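Xylose isomerase domain protein TIM barrel (Planctomyces limnophilus, PDB 3TVA) binds a magnesium ion inside a TIM barrel and is probably an isomerase. Local coordinates at residues A[180-185]-A[207-212]; A[116-121]-A[154-159]; A[11-16]-A[254-259]; A[198-203]-A[244-249]. All coordinates share one frame; numbering follows the deposited sequence. Where two conformers were deposited one is given.

Interaction 1. Residues A[180-185]-A[207-212]; sequences GINFDP and VRSIHC. With MG (magnesium ion), chain C.
His211, Asn182 and Phe183 have the most surface buried in this parallel strand pairing, two of them inside the barrel and one outside. The His211 imidazole turns ND1 to the magnesium at 2.5 Å, while Asp184 binds the ion through OD2 at 2.4 Å, an oxygen that Lys213 NZ also bonds. Asn182 has CG anti to its backbone N (chi1 -176°), which brings ND2 over the centre of the histidine ring, 3.0 Å above its plane. The amide is tilted 62° to that ring and gives an N-H to Glu158 OE1, so this is packing against the face. OD1 receives Ser209 OG at 2.6 Å, on a lone pair, and Gln39 NE2 as well; Gln39 OE1 holds His211 NE2. An alanine at His211 would remove one metal ligand and the ring beneath the amide, and would probably weaken magnesium binding and loosen Asn182. The backbone is stitched by Phe183 N to Ser209 O and by His211 N to Phe183 O, nearly straight. A beta bulge lets Ile181 O take Arg208 N firmly and Ser209 N weakly. Phe183, Ile181, Val207 and Ile210 form the apolar outer face, packed on helices 196-203 and 240-249; strand 154-158 flanks strand 179-183.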
# COMPACT_ATOMS: atom_id res chain seq x y z
N GLY A 180 -5.29 10.33 -1.10
CA GLY A 180 -5.94 9.23 -1.78
C GLY A 180 -5.69 7.94 -1.04
O GLY A 180 -5.19 7.93 0.09
N ILE A 181 -6.10 6.84 -1.66
CA ILE A 181 -6.03 5.52 -1.05
C ILE A 181 -5.22 4.57 -1.92
O ILE A 181 -5.35 4.57 -3.15
CB ILE A 181 -7.46 4.96 -0.90
CG1 ILE A 181 -8.22 5.72 0.18
CG2 ILE A 181 -7.44 3.44 -0.61
CD1 ILE A 181 -9.70 5.38 0.22
N ASN A 182 -4.35 3.78 -1.28
CA ASN A 182 -3.86 2.56 -1.92
C ASN A 182 -4.73 1.42 -1.41
O ASN A 182 -4.62 1.01 -0.25
CB ASN A 182 -2.40 2.27 -1.56
CG ASN A 182 -1.86 1.04 -2.31
OD1 ASN A 182 -1.44 1.14 -3.47
ND2 ASN A 182 -1.90 -0.12 -1.66
N PHE A 183 -5.56 0.88 -2.29
CA PHE A 183 -6.54 -0.09 -1.84
C PHE A 183 -5.95 -1.50 -1.77
O PHE A 183 -5.37 -2.00 -2.75
CB PHE A 183 -7.81 -0.08 -2.70
CG PHE A 183 -8.96 -0.83 -2.07
CD1 PHE A 183 -9.21 -2.15 -2.39
CD2 PHE A 183 -9.77 -0.21 -1.12
CE1 PHE A 183 -10.25 -2.85 -1.79
CE2 PHE A 183 -10.82 -0.90 -0.51
CZ PHE A 183 -11.06 -2.22 -0.84
N ASP A 184 -6.09 -2.12 -0.60
CA ASP A 184 -5.64 -3.50 -0.37
C ASP A 184 -6.77 -4.36 0.21
O ASP A 184 -7.02 -4.31 1.41
CB ASP A 184 -4.40 -3.58 0.52
CG ASP A 184 -3.89 -5.02 0.67
OD1 ASP A 184 -4.67 -5.99 0.58
OD2 ASP A 184 -2.68 -5.22 0.86
N PRO A 185 -7.48 -5.10 -0.63
CA PRO A 185 -8.63 -5.87 -0.13
C PRO A 185 -8.26 -6.95 0.91
O PRO A 185 -9.07 -7.24 1.79
CB PRO A 185 -9.20 -6.50 -1.39
CG PRO A 185 -7.99 -6.68 -2.29
CD PRO A 185 -7.04 -5.54 -1.97
N VAL A 207 -9.63 6.14 -4.68
CA VAL A 207 -8.64 5.09 -4.95
C VAL A 207 -7.65 5.60 -6.00
O VAL A 207 -8.06 5.98 -7.10
CB VAL A 207 -9.32 3.82 -5.50
CG1 VAL A 207 -8.28 2.83 -6.01
CG2 VAL A 207 -10.20 3.19 -4.43
N ARG A 208 -6.37 5.69 -5.63
CA ARG A 208 -5.34 6.07 -6.60
C ARG A 208 -4.34 4.97 -7.01
O ARG A 208 -3.61 5.14 -7.98
CB ARG A 208 -4.54 7.26 -6.05
CG ARG A 208 -5.40 8.40 -5.55
CD ARG A 208 -5.62 9.51 -6.58
NE ARG A 208 -6.06 10.72 -5.88
CZ ARG A 208 -5.32 11.81 -5.69
NH1 ARG A 208 -4.09 11.91 -6.20
NH2 ARG A 208 -5.84 12.81 -5.00
N SER A 209 -4.31 3.88 -6.26
CA SER A 209 -3.39 2.77 -6.55
C SER A 209 -3.91 1.56 -5.81
O SER A 209 -4.74 1.70 -4.92
CB SER A 209 -1.93 3.08 -6.17
OG SER A 209 -1.80 3.33 -4.78
N ILE A 210 -3.47 0.37 -6.17
CA ILE A 210 -4.01 -0.81 -5.49
C ILE A 210 -2.96 -1.88 -5.28
O ILE A 210 -1.95 -1.92 -5.97
CB ILE A 210 -5.18 -1.45 -6.28
CG1 ILE A 210 -4.66 -2.05 -7.58
CG2 ILE A 210 -6.32 -0.44 -6.57
CD1 ILE A 210 -5.10 -3.46 -7.80
N HIS A 211 -3.23 -2.76 -4.31
CA HIS A 211 -2.47 -3.98 -4.15
C HIS A 211 -3.34 -5.18 -4.47
O HIS A 211 -4.53 -5.22 -4.11
CB HIS A 211 -1.88 -4.05 -2.74
CG HIS A 211 -0.76 -3.08 -2.52
ND1 HIS A 211 -0.28 -2.76 -1.28
CD2 HIS A 211 -0.04 -2.35 -3.41
CE1 HIS A 211 0.68 -1.86 -1.39
NE2 HIS A 211 0.85 -1.60 -2.67
N CYS A 212 -2.77 -6.14 -5.19
CA CYS A 212 -3.44 -7.41 -5.40
C CYS A 212 -2.82 -8.39 -4.44
O CYS A 212 -1.67 -8.81 -4.60
CB CYS A 212 -3.26 -7.89 -6.84
SG CYS A 212 -4.15 -6.84 -8.00
MG MG C . -0.80 -3.75 0.91

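Interaction 2. Residues A[116-121]-A[154-159]; sequences CPAIGL and AVHLET. With MG (magnesium ion), chain C.
Strands 118-121 and 154-158 are the two parallel strands of a beta-alpha-beta crossover whose connection is helix 132-149. Five backbone bonds run between them, beginning with Ala154 N to Pro117 O and ending with Glu158 N to Leu121 O. That last one is short, 2.8 Å, and almost straight at the hydrogen (178°), though the donor stands above the carbonyl plane. Inside the barrel the CB of Ala118 sits over one face of the His156 ring, a CH-pi contact 3.9 Å from the ring centroid; the single methyl of alanine fits closely against it. His156 ND1 pairs with Ser209 OG, so the buried ring has a polar partner too. On the outer face Ile119 CG1 meets Val155 CG2 obliquely at 3.9 Å, and branched aliphatic chains suit this helix-covered side, where helix 97-114 packs on Ile119. Glu158 leaves the strand with CG anti to its backbone N and then bends at chi2 (76°), carrying OE2 to the magnesium at 2.4 Å; OE1 is steadied by Asn182 ND2. TIM barrels keep their active sites at the C-terminal ends of the strands, and a carboxylate metal ligand there is consistent with the xylose isomerase-like family.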
# COMPACT_ATOMS: atom_id res chain seq x y z
N CYS A 116 9.16 9.84 -8.58
CA CYS A 116 7.92 9.11 -8.30
C CYS A 116 6.84 10.05 -7.73
O CYS A 116 7.07 10.73 -6.73
CB CYS A 116 8.20 7.99 -7.31
SG CYS A 116 6.74 7.07 -6.81
N PRO A 117 5.66 10.10 -8.39
CA PRO A 117 4.52 11.00 -8.12
C PRO A 117 3.78 10.72 -6.80
O PRO A 117 2.88 11.49 -6.44
CB PRO A 117 3.62 10.81 -9.35
CG PRO A 117 3.87 9.39 -9.75
CD PRO A 117 5.35 9.14 -9.47
N ALA A 118 4.05 9.59 -6.15
CA ALA A 118 3.25 9.23 -5.00
C ALA A 118 4.02 8.53 -3.90
O ALA A 118 4.95 7.76 -4.16
CB ALA A 118 2.05 8.36 -5.46
N ILE A 119 3.61 8.79 -2.66
CA ILE A 119 4.11 8.03 -1.52
C ILE A 119 2.95 7.37 -0.81
O ILE A 119 1.80 7.81 -0.93
CB ILE A 119 4.90 8.92 -0.53
CG1 ILE A 119 4.03 10.06 -0.00
CG2 ILE A 119 6.20 9.45 -1.17
CD1 ILE A 119 4.82 11.06 0.85
N GLY A 120 3.22 6.37 0.01
CA GLY A 120 2.12 5.67 0.63
C GLY A 120 2.49 5.27 2.03
O GLY A 120 3.66 5.20 2.39
N LEU A 121 1.45 5.12 2.84
CA LEU A 121 1.57 4.99 4.28
C LEU A 121 0.40 4.20 4.85
O LEU A 121 -0.75 4.51 4.52
CB LEU A 121 1.53 6.42 4.85
CG LEU A 121 1.25 6.75 6.31
CD1 LEU A 121 2.50 6.55 7.16
CD2 LEU A 121 0.75 8.18 6.42
N ALA A 154 1.24 12.97 -4.39
CA ALA A 154 0.04 12.54 -3.67
C ALA A 154 0.46 11.57 -2.56
O ALA A 154 1.49 10.89 -2.65
CB ALA A 154 -0.94 11.83 -4.65
N VAL A 155 -0.33 11.55 -1.48
CA VAL A 155 -0.18 10.54 -0.43
C VAL A 155 -1.34 9.53 -0.52
O VAL A 155 -2.51 9.91 -0.54
CB VAL A 155 -0.20 11.19 0.96
CG1 VAL A 155 -0.10 10.13 2.05
CG2 VAL A 155 0.94 12.21 1.09
N HIS A 156 -0.99 8.24 -0.58
CA HIS A 156 -1.98 7.17 -0.69
C HIS A 156 -2.05 6.40 0.64
O HIS A 156 -1.07 5.75 1.04
CB HIS A 156 -1.59 6.19 -1.80
CG HIS A 156 -1.52 6.80 -3.17
ND1 HIS A 156 -1.23 6.05 -4.30
CD2 HIS A 156 -1.71 8.07 -3.60
CE1 HIS A 156 -1.22 6.84 -5.36
NE2 HIS A 156 -1.51 8.07 -4.97
N LEU A 157 -3.19 6.48 1.32
CA LEU A 157 -3.38 5.75 2.57
C LEU A 157 -3.60 4.29 2.27
O LEU A 157 -4.47 3.92 1.49
CB LEU A 157 -4.58 6.29 3.36
CG LEU A 157 -4.48 7.75 3.76
CD1 LEU A 157 -5.77 8.26 4.44
CD2 LEU A 157 -3.26 7.95 4.67
N GLU A 158 -2.79 3.44 2.89
CA GLU A 158 -2.96 2.01 2.76
C GLU A 158 -4.19 1.56 3.56
O GLU A 158 -4.43 2.06 4.66
CB GLU A 158 -1.70 1.34 3.28
CG GLU A 158 -1.83 -0.12 3.48
CD GLU A 158 -1.80 -0.89 2.18
OE1 GLU A 158 -1.65 -0.32 1.08
OE2 GLU A 158 -1.95 -2.10 2.28
N THR A 159 -4.99 0.64 3.01
CA THR A 159 -6.16 0.12 3.70
C THR A 159 -5.80 -0.48 5.05
O THR A 159 -4.98 -1.40 5.14
CB THR A 159 -6.81 -1.05 2.94
OG1 THR A 159 -7.09 -0.67 1.60
CG2 THR A 159 -8.10 -1.44 3.61
MG MG C . -0.80 -3.75 0.91
O HOH W 1 -3.65 4.06 6.40

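Interaction 3. Residues A[11-16]-A[254-259]; sequences WPIGVF and GPLTIE. With MG (magnesium ion), chain C.
From its CB outward, the Trp11 side chain lies along Leu256. CB touches Leu256 CD1 at 3.7 Å, CG meets Leu256 CG and CD1, and CE3 keeps to Leu256 CD1. The pyrrole part lies under Leu256 CD2, a CH-pi contact only 8° off the ring normal. CD1 comes within 3.3 Å of Gly254 O, NE1 donates to Tyr252 O, and the far benzene rim packs on helix 240-249. The broad indole suits this barrel bottom, where one flat group must fill space and still bury an N-H; an alanine here would probably leave Leu256 poorly packed and Tyr252 O without this donor. Beyond it, Leu256 N binds Pro12 O and Gly14 N binds Leu256 O at 2.8 Å. The strands come closest at Gly14, its CA 4.3 Å from Thr257 CA. At the other end Glu259, extended with CG anti to its backbone N, gives OE1 to the magnesium at 2.5 Å. Its OE2, which also bonds a bound glycerol, rests over the centre of the Phe16 ring, 3.9 Å above the plane, which probably limits its swing on that side. Pairing the first strand, 13-18, with the last, 256-258, is the closure of the TIM barrel.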
# COMPACT_ATOMS: atom_id res chain seq x y z
N TRP A 11 -4.05 -1.24 -16.73
CA TRP A 11 -3.68 -2.28 -15.77
C TRP A 11 -2.30 -2.90 -16.01
O TRP A 11 -2.18 -4.12 -16.03
CB TRP A 11 -4.76 -3.38 -15.79
CG TRP A 11 -6.04 -2.99 -15.11
CD1 TRP A 11 -6.33 -1.79 -14.52
CD2 TRP A 11 -7.21 -3.80 -14.94
NE1 TRP A 11 -7.60 -1.80 -14.00
CE2 TRP A 11 -8.16 -3.03 -14.23
CE3 TRP A 11 -7.53 -5.12 -15.30
CZ2 TRP A 11 -9.41 -3.53 -13.89
CZ3 TRP A 11 -8.79 -5.60 -14.97
CH2 TRP A 11 -9.72 -4.81 -14.28
N PRO A 12 -1.25 -2.07 -16.18
CA PRO A 12 0.07 -2.72 -16.24
C PRO A 12 0.29 -3.44 -14.92
O PRO A 12 -0.15 -2.96 -13.89
CB PRO A 12 1.04 -1.54 -16.38
CG PRO A 12 0.33 -0.38 -15.73
CD PRO A 12 -1.14 -0.60 -16.08
N ILE A 13 0.88 -4.63 -14.97
CA ILE A 13 1.11 -5.38 -13.74
C ILE A 13 2.38 -4.91 -13.03
O ILE A 13 3.33 -4.43 -13.67
CB ILE A 13 1.04 -6.91 -14.00
CG1 ILE A 13 -0.43 -7.32 -14.09
CG2 ILE A 13 1.69 -7.69 -12.87
CD1 ILE A 13 -0.82 -7.91 -15.39
N GLY A 14 2.40 -5.01 -11.71
CA GLY A 14 3.56 -4.57 -10.96
C GLY A 14 3.76 -5.50 -9.80
O GLY A 14 2.94 -6.37 -9.53
N VAL A 15 4.91 -5.36 -9.15
CA VAL A 15 5.15 -6.07 -7.91
C VAL A 15 5.66 -5.09 -6.87
O VAL A 15 6.24 -4.05 -7.20
CB VAL A 15 6.15 -7.25 -8.08
CG1 VAL A 15 5.64 -8.26 -9.13
CG2 VAL A 15 7.54 -6.74 -8.44
N PHE A 16 5.43 -5.42 -5.61
CA PHE A 16 5.85 -4.56 -4.53
C PHE A 16 7.28 -4.99 -4.19
O PHE A 16 7.53 -6.15 -3.90
CB PHE A 16 4.89 -4.70 -3.34
CG PHE A 16 5.17 -3.75 -2.22
CD1 PHE A 16 4.46 -2.57 -2.10
CD2 PHE A 16 6.17 -4.03 -1.30
CE1 PHE A 16 4.73 -1.67 -1.07
CE2 PHE A 16 6.44 -3.14 -0.26
CZ PHE A 16 5.71 -1.96 -0.15
N GLY A 254 -5.18 2.06 -13.42
CA GLY A 254 -3.76 2.13 -13.07
C GLY A 254 -3.12 0.77 -12.87
O GLY A 254 -3.73 -0.27 -13.18
N PRO A 255 -1.90 0.75 -12.32
CA PRO A 255 -1.17 -0.52 -12.17
C PRO A 255 -1.86 -1.49 -11.21
O PRO A 255 -2.50 -1.07 -10.23
CB PRO A 255 0.19 -0.09 -11.59
CG PRO A 255 0.35 1.33 -12.04
CD PRO A 255 -1.05 1.91 -12.01
N LEU A 256 -1.72 -2.77 -11.49
CA LEU A 256 -2.16 -3.79 -10.54
C LEU A 256 -0.91 -4.29 -9.86
O LEU A 256 -0.14 -5.06 -10.43
CB LEU A 256 -2.83 -4.95 -11.30
CG LEU A 256 -4.02 -4.61 -12.21
CD1 LEU A 256 -4.48 -5.86 -13.00
CD2 LEU A 256 -5.18 -4.03 -11.41
N THR A 257 -0.72 -3.91 -8.60
CA THR A 257 0.54 -4.20 -7.94
C THR A 257 0.39 -5.41 -7.03
O THR A 257 -0.29 -5.35 -6.00
CB THR A 257 1.08 -3.00 -7.14
OG1 THR A 257 1.08 -1.83 -7.96
CG2 THR A 257 2.50 -3.30 -6.64
N ILE A 258 1.03 -6.50 -7.42
CA ILE A 258 1.01 -7.72 -6.65
C ILE A 258 1.85 -7.58 -5.39
O ILE A 258 3.02 -7.18 -5.44
CB ILE A 258 1.57 -8.91 -7.45
CG1 ILE A 258 0.88 -9.04 -8.80
CG2 ILE A 258 1.45 -10.20 -6.65
CD1 ILE A 258 1.65 -9.92 -9.80
N GLU A 259 1.26 -7.91 -4.26
CA GLU A 259 1.99 -7.93 -3.01
C GLU A 259 1.86 -9.30 -2.37
O GLU A 259 0.76 -9.78 -2.17
CB GLU A 259 1.46 -6.86 -2.06
CG GLU A 259 2.29 -6.79 -0.78
CD GLU A 259 1.78 -5.71 0.15
OE1 GLU A 259 0.58 -5.73 0.43
OE2 GLU A 259 2.58 -4.85 0.57
MG MG C . -0.80 -3.75 0.91

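Interaction 4. Residues A[198-203]-A[244-249]; sequences EALRKV and LTTLWE
Arg201 NH2 is gripped twice: it donates to Glu249 OE1 at 3.0 Å and to a water at 2.9 Å. The same water donates to Thr246 OG1, at 2.8 Å, and so bridges the two helices. Arg201 NH1 makes a second bond to the glutamate, reaching OE2 at 3.0 Å, so guanidinium and carboxylate form a two-nitrogen, end-on salt bridge. The grip is not flat. The planes are 54° apart, and both oxygens are met from above the carboxylate plane, although OE2 lies nearly in the plane of the guanidinium. Arginine and glutamate suit this exposed outer side because both chains are extended and long enough to span the gap between helices, Arg201 running from CG to NE without a bend and Glu249 leaving with CG anti to its backbone N (chi1 171°). Thr246, between the bridge and the core, serves both. Its OG1 donates to Ala242 O one turn earlier in its own helix. Its CG2 lies over one face of the guanidinium, offset from the centre, and also meets Leu200 CD2 at 3.8 Å. Leu200, with CG anti to its backbone N, points toward the other helix, sliding past Thr246, and crosses Leu247 at about a right angle, CD2 to CD2 at 4.0 Å. The short helical segments run nearly parallel, 11° apart. On their inner side they cover the barrel wall: Leu200 rests on Phe183 and Val207, Leu247 on Ile210, and Val203 reaches Ile181, while helices 164-174 and 266-287 flank the pair.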
# COMPACT_ATOMS: atom_id res chain seq x y z
N GLU A 198 -17.29 -4.52 -1.08
CA GLU A 198 -18.22 -3.46 -0.66
C GLU A 198 -17.49 -2.19 -0.22
O GLU A 198 -17.94 -1.08 -0.49
CB GLU A 198 -19.13 -3.95 0.47
CG GLU A 198 -20.07 -5.06 0.05
CD GLU A 198 -20.76 -5.74 1.23
OE1 GLU A 198 -20.83 -5.13 2.33
OE2 GLU A 198 -21.24 -6.89 1.06
N ALA A 199 -16.37 -2.34 0.47
CA ALA A 199 -15.61 -1.18 0.92
C ALA A 199 -15.03 -0.44 -0.28
O ALA A 199 -15.04 0.78 -0.31
CB ALA A 199 -14.49 -1.58 1.88
N LEU A 200 -14.51 -1.18 -1.25
CA LEU A 200 -14.00 -0.60 -2.49
C LEU A 200 -15.04 0.28 -3.19
O LEU A 200 -14.71 1.38 -3.63
CB LEU A 200 -13.56 -1.71 -3.44
CG LEU A 200 -13.11 -1.23 -4.83
CD1 LEU A 200 -11.89 -0.30 -4.72
CD2 LEU A 200 -12.81 -2.44 -5.72
N ARG A 201 -16.28 -0.21 -3.31
CA ARG A 201 -17.34 0.59 -3.90
C ARG A 201 -17.54 1.89 -3.13
O ARG A 201 -17.74 2.94 -3.72
CB ARG A 201 -18.66 -0.16 -3.94
CG ARG A 201 -18.71 -1.35 -4.90
CD ARG A 201 -20.15 -1.85 -5.02
NE ARG A 201 -20.27 -2.73 -6.16
CZ ARG A 201 -20.49 -2.30 -7.40
NH1 ARG A 201 -20.65 -1.01 -7.64
NH2 ARG A 201 -20.56 -3.17 -8.39
N LYS A 202 -17.51 1.82 -1.81
CA LYS A 202 -17.76 2.99 -0.98
C LYS A 202 -16.67 4.05 -1.14
O LYS A 202 -16.96 5.24 -1.11
CB LYS A 202 -17.87 2.61 0.49
CG LYS A 202 -19.23 2.08 0.90
CD LYS A 202 -19.22 1.70 2.38
CE LYS A 202 -20.62 1.42 2.90
NZ LYS A 202 -20.60 0.91 4.30
N VAL A 203 -15.42 3.61 -1.26
CA VAL A 203 -14.28 4.54 -1.29
C VAL A 203 -13.78 4.90 -2.69
O VAL A 203 -12.73 5.54 -2.82
CB VAL A 203 -13.12 4.11 -0.36
CG1 VAL A 203 -13.64 3.92 1.06
CG2 VAL A 203 -12.42 2.85 -0.88
N LEU A 244 -11.34 -7.34 -9.47
CA LEU A 244 -10.97 -6.72 -10.74
C LEU A 244 -12.16 -6.20 -11.56
O LEU A 244 -12.07 -5.14 -12.17
CB LEU A 244 -10.11 -7.66 -11.58
CG LEU A 244 -8.60 -7.49 -11.44
CD1 LEU A 244 -8.19 -7.63 -10.00
CD2 LEU A 244 -7.82 -8.48 -12.32
N THR A 245 -13.27 -6.93 -11.55
CA THR A 245 -14.44 -6.51 -12.30
C THR A 245 -15.03 -5.25 -11.67
O THR A 245 -15.50 -4.36 -12.37
CB THR A 245 -15.49 -7.64 -12.42
OG1 THR A 245 -14.83 -8.88 -12.77
CG2 THR A 245 -16.50 -7.32 -13.48
N THR A 246 -14.98 -5.16 -10.34
CA THR A 246 -15.42 -3.96 -9.64
C THR A 246 -14.46 -2.77 -9.88
O THR A 246 -14.91 -1.64 -10.09
CB THR A 246 -15.58 -4.20 -8.12
OG1 THR A 246 -16.49 -5.29 -7.91
CG2 THR A 246 -16.12 -2.96 -7.44
N LEU A 247 -13.16 -3.03 -9.87
CA LEU A 247 -12.18 -1.98 -10.19
C LEU A 247 -12.43 -1.42 -11.58
O LEU A 247 -12.34 -0.21 -11.81
CB LEU A 247 -10.74 -2.53 -10.15
CG LEU A 247 -10.07 -2.62 -8.78
CD1 LEU A 247 -8.72 -3.36 -8.88
CD2 LEU A 247 -9.89 -1.23 -8.17
N TRP A 248 -12.73 -2.31 -12.52
CA TRP A 248 -12.97 -1.87 -13.88
C TRP A 248 -14.20 -0.96 -13.93
O TRP A 248 -14.16 0.10 -14.54
CB TRP A 248 -13.17 -3.07 -14.80
CG TRP A 248 -13.32 -2.70 -16.24
CD1 TRP A 248 -14.48 -2.72 -16.98
CD2 TRP A 248 -12.28 -2.25 -17.11
NE1 TRP A 248 -14.21 -2.31 -18.27
CE2 TRP A 248 -12.88 -2.01 -18.38
CE3 TRP A 248 -10.91 -2.03 -16.96
CZ2 TRP A 248 -12.14 -1.56 -19.48
CZ3 TRP A 248 -10.18 -1.58 -18.05
CH2 TRP A 248 -10.79 -1.36 -19.29
N GLU A 249 -15.27 -1.37 -13.26
CA GLU A 249 -16.51 -0.58 -13.23
C GLU A 249 -16.33 0.84 -12.67
O GLU A 249 -16.93 1.79 -13.16
CB GLU A 249 -17.60 -1.31 -12.44
CG GLU A 249 -18.81 -0.42 -12.20
CD GLU A 249 -19.81 -0.99 -11.22
OE1 GLU A 249 -19.94 -2.24 -11.14
OE2 GLU A 249 -20.50 -0.19 -10.54
O HOH W 2 -19.18 -5.38 -7.18

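How the interactions relate
Interactions 1, 2 and 3 belong to one curved sheet and share the magnesium: interaction 1 supplies two ligands, interactions 2 and 3 one each. Interaction 1 touches both of the others. Its strand 179-183 lies beside 154-158, and its strand 207-216 beside 256-258, whereas interactions 2 and 3 do not touch. Interaction 3 spans nearly the whole chain, enclosing the others in sequence. Interaction 4 differs in kind: a helix pair with no backbone bonds between its segments, joined by leucines on the inside and a salt bridge at the surface. Chemistry follows place, with charged and polar groups around the metal in the barrel, apolar side chains, aliphatic and aromatic, in the helix-strand layer, and paired charges at the solvent-facing surface.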